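Local coordinates for nigerythrin (Desulfovibrio vulgaris subsp. vulgaris, PDB 1YUZ), which acts as a rubrerythrin-family peroxidase, reducing peroxide at a diiron centre with electrons probably passed on by a rubredoxin-like iron centre, at the Fe (III) ion and Fe (II) ion site and the interface of chains A and B. Coordinates in Å, arbitrary orientation; residue numbers count along the deposited sequence, not the author numbering. Chains: chain A/B, Nigerythrin.

Contact 1: the Fe (III) ion and Fe (II) ion site. Residues chain A 40, 43, 47, 69, 73, 76, 115, 118, 123, 149, 152, 178. With FE (Fe (III) ion), chain C; FE2 (Fe (II) ion), chain D.
A:Glu40 OE2 is the best-held polar atom of this diiron site, gripped three ways: by the Fe (III) ion, by the phenol of A:Tyr123 and by the imidazole N-H of A:His76. A:Tyr123 OH lies 2.7 Å from A:Glu40 OE2 and meets it from above the carboxylate plane; A:His76 ND1 also approaches out of that plane, though nearly within its own ring plane. A:His76 is not a ligand here, its ND1 standing 4.0 Å from the Fe (III) ion, broadly across from A:Glu118; in rubrerythrins this iron can move from the glutamate to the histidine on reduction. With OE1 on the same iron, A:Glu40 chelates it, its chain bent at chi2 (-66°). A:Glu115 does the same for the Fe (II) ion, and its OE2 accepts a 2.6 Å bond from A:Tyr47 OH; each tyrosine thus helps to hold a chelating carboxylate in its rotation. A:Glu73 and A:Glu149 bridge the metals, one oxygen to each, and water 1 completes the link at 2.0 Å from the Fe (III) ion and 2.3 Å from the Fe (II) ion. The Fe (III) ion and the Fe (II) ion stand 3.4 Å apart. A:Glu118 reaches the Fe (III) ion through OE1 with an extended chain (chi2 176°), whereas A:His152 ND1 caps the Fe (II) ion at 2.2 Å. A:Thr69 CG2 lies over one face of this imidazole, toward its rim. Behind it, A:His152 NE2 donates to A:Gly178 O at 2.7 Å. A:Gly178 follows A:Cys177, a rubredoxin-like iron ligand, so this bond links the iron centres and may serve electron transfer. The diiron site lies within the ferritin-like four-helix bundle, between helices 29-56, 60-87, 104-133 and 136-161.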
loop_
_atom_site.group_PDB
_atom_site.type_symbol
_atom_site.label_atom_id
_atom_site.label_comp_id
_atom_site.label_asym_id
_atom_site.label_seq_id
_atom_site.Cartn_x
_atom_site.Cartn_y
_atom_site.Cartn_z
ATOM N N GLU A 40 13.596 -4.160 12.413
ATOM C CA GLU A 40 14.120 -4.575 11.120
ATOM C C GLU A 40 14.604 -6.018 11.166
ATOM O O GLU A 40 14.546 -6.727 10.166
ATOM C CB GLU A 40 15.246 -3.638 10.676
ATOM C CG GLU A 40 14.792 -2.192 10.502
ATOM C CD GLU A 40 13.793 -2.001 9.365
ATOM O OE1 GLU A 40 12.938 -2.888 9.140
ATOM O OE2 GLU A 40 13.854 -0.945 8.705
ATOM N N ALA A 43 11.564 -7.839 10.683
ATOM C CA ALA A 43 11.149 -7.711 9.289
ATOM C C ALA A 43 11.981 -8.622 8.393
ATOM O O ALA A 43 11.446 -9.292 7.513
ATOM C CB ALA A 43 11.281 -6.261 8.827
ATOM N N TYR A 47 10.376 -11.449 6.096
ATOM C CA TYR A 47 10.503 -11.499 4.643
ATOM C C TYR A 47 11.250 -12.735 4.165
ATOM O O TYR A 47 10.949 -13.276 3.100
ATOM C CB TYR A 47 11.178 -10.220 4.146
ATOM C CG TYR A 47 10.357 -8.982 4.447
ATOM C CD1 TYR A 47 10.922 -7.712 4.376
ATOM C CD2 TYR A 47 9.007 -9.084 4.802
ATOM C CE1 TYR A 47 10.164 -6.575 4.650
ATOM C CE2 TYR A 47 8.244 -7.955 5.076
ATOM C CZ TYR A 47 8.826 -6.708 4.998
ATOM O OH TYR A 47 8.057 -5.601 5.266
ATOM N N THR A 69 13.739 -7.352 -0.501
ATOM C CA THR A 69 13.309 -6.488 0.586
ATOM C C THR A 69 13.978 -6.910 1.894
ATOM O O THR A 69 14.328 -6.065 2.715
ATOM C CB THR A 69 11.774 -6.491 0.721
ATOM O OG1 THR A 69 11.187 -6.261 -0.567
ATOM C CG2 THR A 69 11.325 -5.363 1.643
ATOM N N GLU A 73 16.196 -4.508 4.349
ATOM C CA GLU A 73 16.087 -4.319 5.790
ATOM C C GLU A 73 17.443 -4.556 6.444
ATOM O O GLU A 73 17.773 -3.929 7.448
ATOM C CB GLU A 73 15.047 -5.266 6.391
ATOM C CG GLU A 73 13.662 -5.196 5.745
ATOM C CD GLU A 73 13.148 -3.777 5.543
ATOM O OE1 GLU A 73 13.452 -2.890 6.371
ATOM O OE2 GLU A 73 12.415 -3.549 4.558
ATOM N N HIS A 76 19.337 -1.497 6.227
ATOM C CA HIS A 76 18.877 -0.572 7.261
ATOM C C HIS A 76 19.527 -0.925 8.594
ATOM O O HIS A 76 20.005 -0.049 9.313
ATOM C CB HIS A 76 17.357 -0.645 7.393
ATOM C CG HIS A 76 16.626 -0.109 6.202
ATOM N ND1 HIS A 76 15.275 -0.303 6.008
ATOM C CD2 HIS A 76 17.061 0.606 5.137
ATOM C CE1 HIS A 76 14.911 0.269 4.874
ATOM N NE2 HIS A 76 15.975 0.827 4.326
ATOM N N GLU A 115 5.404 -2.136 6.377
ATOM C CA GLU A 115 6.128 -1.061 5.706
ATOM C C GLU A 115 5.432 0.270 5.936
ATOM O O GLU A 115 6.082 1.293 6.156
ATOM C CB GLU A 115 6.202 -1.324 4.204
ATOM C CG GLU A 115 6.979 -2.568 3.808
ATOM C CD GLU A 115 8.466 -2.476 4.115
ATOM O OE1 GLU A 115 8.981 -1.364 4.357
ATOM O OE2 GLU A 115 9.134 -3.527 4.091
ATOM N N GLU A 118 6.132 1.472 9.409
ATOM C CA GLU A 118 7.476 2.018 9.529
ATOM C C GLU A 118 7.657 3.367 8.843
ATOM O O GLU A 118 8.313 4.254 9.382
ATOM C CB GLU A 118 8.499 1.016 8.987
ATOM C CG GLU A 118 8.572 -0.261 9.805
ATOM C CD GLU A 118 9.509 -1.283 9.201
ATOM O OE1 GLU A 118 10.727 -1.019 9.163
ATOM O OE2 GLU A 118 9.022 -2.350 8.764
ATOM N N TYR A 123 9.436 5.375 11.829
ATOM C CA TYR A 123 10.547 6.217 11.418
ATOM C C TYR A 123 10.274 7.713 11.566
ATOM O O TYR A 123 11.150 8.454 12.012
ATOM C CB TYR A 123 11.020 5.833 10.009
ATOM C CG TYR A 123 11.900 4.593 10.037
ATOM C CD1 TYR A 123 11.605 3.478 9.256
ATOM C CD2 TYR A 123 13.014 4.527 10.883
ATOM C CE1 TYR A 123 12.394 2.322 9.317
ATOM C CE2 TYR A 123 13.806 3.382 10.953
ATOM C CZ TYR A 123 13.492 2.284 10.169
ATOM O OH TYR A 123 14.286 1.159 10.262
ATOM N N GLU A 149 10.996 2.368 2.978
ATOM C CA GLU A 149 9.839 1.611 3.436
ATOM C C GLU A 149 8.574 1.881 2.631
ATOM O O GLU A 149 7.816 0.955 2.342
ATOM C CB GLU A 149 9.578 1.879 4.921
ATOM C CG GLU A 149 10.823 1.766 5.809
ATOM C CD GLU A 149 11.471 0.386 5.806
ATOM O OE1 GLU A 149 11.643 -0.208 4.720
ATOM O OE2 GLU A 149 11.828 -0.100 6.899
ATOM N N HIS A 152 8.892 0.060 -0.509
ATOM C CA HIS A 152 8.629 -1.359 -0.285
ATOM C C HIS A 152 7.127 -1.618 -0.235
ATOM O O HIS A 152 6.641 -2.612 -0.779
ATOM C CB HIS A 152 9.250 -1.823 1.029
ATOM C CG HIS A 152 10.743 -1.733 1.059
ATOM N ND1 HIS A 152 11.467 -1.862 2.224
ATOM C CD2 HIS A 152 11.649 -1.519 0.074
ATOM C CE1 HIS A 152 12.753 -1.727 1.957
ATOM N NE2 HIS A 152 12.891 -1.518 0.659
ATOM N N GLY A 178 17.678 1.156 1.057
ATOM C CA GLY A 178 16.711 0.115 0.768
ATOM C C GLY A 178 15.908 0.230 -0.508
ATOM O O GLY A 178 14.994 -0.560 -0.731
HETATM FE FE FE C . 12.000 -1.856 7.635
HETATM FE FE FE2 D . 10.970 -2.176 4.365
HETATM O O HOH W 1 10.572 -2.690 6.529
#

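Contact 2: the interface of chains A and B. Residues chain A 14-17, 119-120, 146; chain B 59, 103, 105-106, 160, 163.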
loop_
_atom_site.group_PDB
_atom_site.type_symbol
_atom_site.label_atom_id
_atom_site.label_comp_id
_atom_site.label_asym_id
_atom_site.label_seq_id
_atom_site.Cartn_x
_atom_site.Cartn_y
_atom_site.Cartn_z
ATOM N N THR A 14 7.417 16.364 1.843
ATOM C CA THR A 14 6.186 16.586 2.586
ATOM C C THR A 14 5.452 15.320 3.018
ATOM O O THR A 14 4.262 15.364 3.322
ATOM C CB THR A 14 5.222 17.505 1.800
ATOM O OG1 THR A 14 4.861 16.885 0.562
ATOM C CG2 THR A 14 5.890 18.854 1.512
ATOM N N ASN A 15 6.151 14.189 3.037
ATOM C CA ASN A 15 5.525 12.954 3.493
ATOM C C ASN A 15 6.244 12.408 4.724
ATOM O O ASN A 15 6.411 11.200 4.887
ATOM C CB ASN A 15 5.458 11.901 2.368
ATOM C CG ASN A 15 6.815 11.564 1.771
ATOM O OD1 ASN A 15 7.832 12.170 2.100
ATOM N ND2 ASN A 15 6.828 10.585 0.875
ATOM N N PHE A 16 6.654 13.318 5.604
ATOM C CA PHE A 16 7.346 12.938 6.826
ATOM C C PHE A 16 6.522 13.156 8.089
ATOM O O PHE A 16 7.051 13.088 9.196
ATOM C CB PHE A 16 8.677 13.685 6.947
ATOM C CG PHE A 16 9.783 13.076 6.132
ATOM C CD1 PHE A 16 9.775 13.166 4.747
ATOM C CD2 PHE A 16 10.820 12.387 6.751
ATOM C CE1 PHE A 16 10.784 12.578 3.985
ATOM C CE2 PHE A 16 11.834 11.794 5.996
ATOM C CZ PHE A 16 11.812 11.892 4.611
ATOM N N ASN A 17 5.231 13.422 7.926
ATOM C CA ASN A 17 4.370 13.613 9.083
ATOM C C ASN A 17 4.117 12.250 9.703
ATOM O O ASN A 17 4.031 11.244 8.999
ATOM C CB ASN A 17 3.040 14.249 8.671
ATOM C CG ASN A 17 3.204 15.674 8.195
ATOM O OD1 ASN A 17 3.789 16.502 8.892
ATOM N ND2 ASN A 17 2.688 15.970 7.009
ATOM N N THR A 119 7.057 3.538 7.669
ATOM C CA THR A 119 7.218 4.788 6.946
ATOM C C THR A 119 6.368 5.946 7.456
ATOM O O THR A 119 6.759 7.099 7.309
ATOM C CB THR A 119 6.925 4.611 5.432
ATOM O OG1 THR A 119 7.591 5.648 4.701
ATOM C CG2 THR A 119 5.423 4.711 5.148
ATOM N N SER A 120 5.225 5.644 8.064
ATOM C CA SER A 120 4.321 6.697 8.522
ATOM C C SER A 120 4.197 6.866 10.029
ATOM O O SER A 120 3.633 7.857 10.498
ATOM C CB SER A 120 2.922 6.454 7.945
ATOM O OG SER A 120 2.309 5.336 8.563
ATOM N N LYS A 146 13.201 5.373 6.246
ATOM C CA LYS A 146 11.806 5.766 6.083
ATOM C C LYS A 146 11.393 5.838 4.615
ATOM O O LYS A 146 10.329 5.347 4.240
ATOM C CB LYS A 146 11.578 7.119 6.772
ATOM C CG LYS A 146 10.190 7.729 6.607
ATOM C CD LYS A 146 10.109 8.584 5.346
ATOM C CE LYS A 146 8.819 9.401 5.284
ATOM N NZ LYS A 146 7.607 8.554 5.072
ATOM N N TYR B 59 -1.872 20.192 -3.693
ATOM C CA TYR B 59 -1.634 18.908 -4.346
ATOM C C TYR B 59 -2.799 18.622 -5.289
ATOM O O TYR B 59 -3.662 17.797 -4.983
ATOM C CB TYR B 59 -1.542 17.784 -3.311
ATOM C CG TYR B 59 -0.448 17.943 -2.276
ATOM C CD1 TYR B 59 -0.741 18.383 -0.985
ATOM C CD2 TYR B 59 0.868 17.591 -2.568
ATOM C CE1 TYR B 59 0.251 18.454 -0.005
ATOM C CE2 TYR B 59 1.865 17.662 -1.600
ATOM C CZ TYR B 59 1.549 18.088 -0.321
ATOM O OH TYR B 59 2.522 18.109 0.653
ATOM N N SER B 103 -3.075 16.316 7.047
ATOM C CA SER B 103 -2.051 16.561 6.041
ATOM C C SER B 103 -2.214 15.544 4.924
ATOM O O SER B 103 -2.568 14.387 5.166
ATOM C CB SER B 103 -0.657 16.467 6.655
ATOM O OG SER B 103 -0.450 17.550 7.544
ATOM N N ASP B 105 -0.182 13.752 3.074
ATOM C CA ASP B 105 0.532 12.486 3.162
ATOM C C ASP B 105 -0.174 11.518 4.103
ATOM O O ASP B 105 -0.337 10.344 3.780
ATOM C CB ASP B 105 2.004 12.711 3.572
ATOM C CG ASP B 105 2.165 13.286 4.972
ATOM O OD1 ASP B 105 1.370 14.162 5.379
ATOM O OD2 ASP B 105 3.125 12.871 5.664
ATOM N N LEU B 106 -0.627 12.011 5.250
ATOM C CA LEU B 106 -1.327 11.158 6.200
ATOM C C LEU B 106 -2.679 10.714 5.648
ATOM O O LEU B 106 -3.143 9.614 5.947
ATOM C CB LEU B 106 -1.502 11.880 7.537
ATOM C CG LEU B 106 -0.194 12.104 8.301
ATOM C CD1 LEU B 106 -0.481 12.847 9.589
ATOM C CD2 LEU B 106 0.471 10.771 8.591
ATOM N N TYR B 160 1.897 8.777 -2.575
ATOM C CA TYR B 160 2.602 9.118 -1.345
ATOM C C TYR B 160 4.107 9.167 -1.615
ATOM O O TYR B 160 4.796 10.091 -1.183
ATOM C CB TYR B 160 2.290 8.066 -0.278
ATOM C CG TYR B 160 2.968 8.268 1.061
ATOM C CD1 TYR B 160 2.363 9.021 2.067
ATOM C CD2 TYR B 160 4.184 7.647 1.344
ATOM C CE1 TYR B 160 2.947 9.139 3.325
ATOM C CE2 TYR B 160 4.777 7.761 2.597
ATOM C CZ TYR B 160 4.149 8.503 3.580
ATOM O OH TYR B 160 4.712 8.576 4.830
ATOM N N ILE B 163 4.828 12.257 -3.619
ATOM C CA ILE B 163 4.070 13.408 -3.154
ATOM C C ILE B 163 4.668 14.746 -3.587
ATOM O O ILE B 163 3.936 15.704 -3.825
ATOM C CB ILE B 163 3.900 13.374 -1.614
ATOM C CG1 ILE B 163 2.878 14.427 -1.183
ATOM C CG2 ILE B 163 5.238 13.604 -0.927
ATOM C CD1 ILE B 163 2.360 14.238 0.228
HETATM O O HOH W 2 3.488 10.301 6.437
HETATM O O HOH W 3 1.688 16.407 3.050
#
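The N-terminal segment of chain A, a loop at residues 14-17, lies against helices 104-132 and 136-161 of chain B in the homodimer interface. B:Asp105, at the start of helix 104-132, takes both the backbone and the side chain of A:Asn17. B:Asp105 OD2 receives the backbone N of A:Asn17 through its syn lone pair, while A:Asn17 ND2 reaches B:Asp105 OD1 at 2.8 Å in an almost straight bond (173° at H). That donor lies above the carboxylate plane, the two flat groups being turned 60° apart. A:Asn15 sets its CB over one face of the B:Tyr160 ring, toward its rim and 4.0 Å from the centroid, and sends ND2 to the backbone O of B:Tyr160 at 2.9 Å, a bent bond (132° at H). B:Ile163 runs past A:Asn15 in the opposite direction, its CG2 packing against the same CB. A:Lys146 and B:Tyr160 come tip to tip, NZ 2.9 Å from the phenol OH, which also lies close to A:Asn15 O. A positive charge on A:Lys146 NZ could polarise this phenol. A:Thr119 holds A:Lys146 NZ through its carbonyl O and OG1, and A:Lys146 CE lies over the centre of the A:Phe16 ring. Water 2, at the B:Tyr160 ring edge, joins its OH to B:Asp105 OD2 and A:Asn17 O; water 3 joins A:Thr14 O to B:Tyr59 OH and to the backbone N and OD1 of B:Asp105. A:Thr14 OG1 and B:Tyr59 OH meet tip to tip at 2.6 Å.

The C-alpha centres of contact 1 and contact 2 are about 17 Å apart, and two helices of chain A serve both. Helix 104-133 supplies A:Glu118 to the Fe (III) ion and the next residue, A:Thr119, to the dimer contact; helix 136-161 carries A:Lys146 at the interface and A:Glu149, three residues on, at the irons. Dimer packing therefore bears on helices that hold the metal ligands and may steady them, although the metal ligands seen in contact 1 come from chain A and water. Two-fold symmetry repeats both contacts, giving the homodimer two diiron centres.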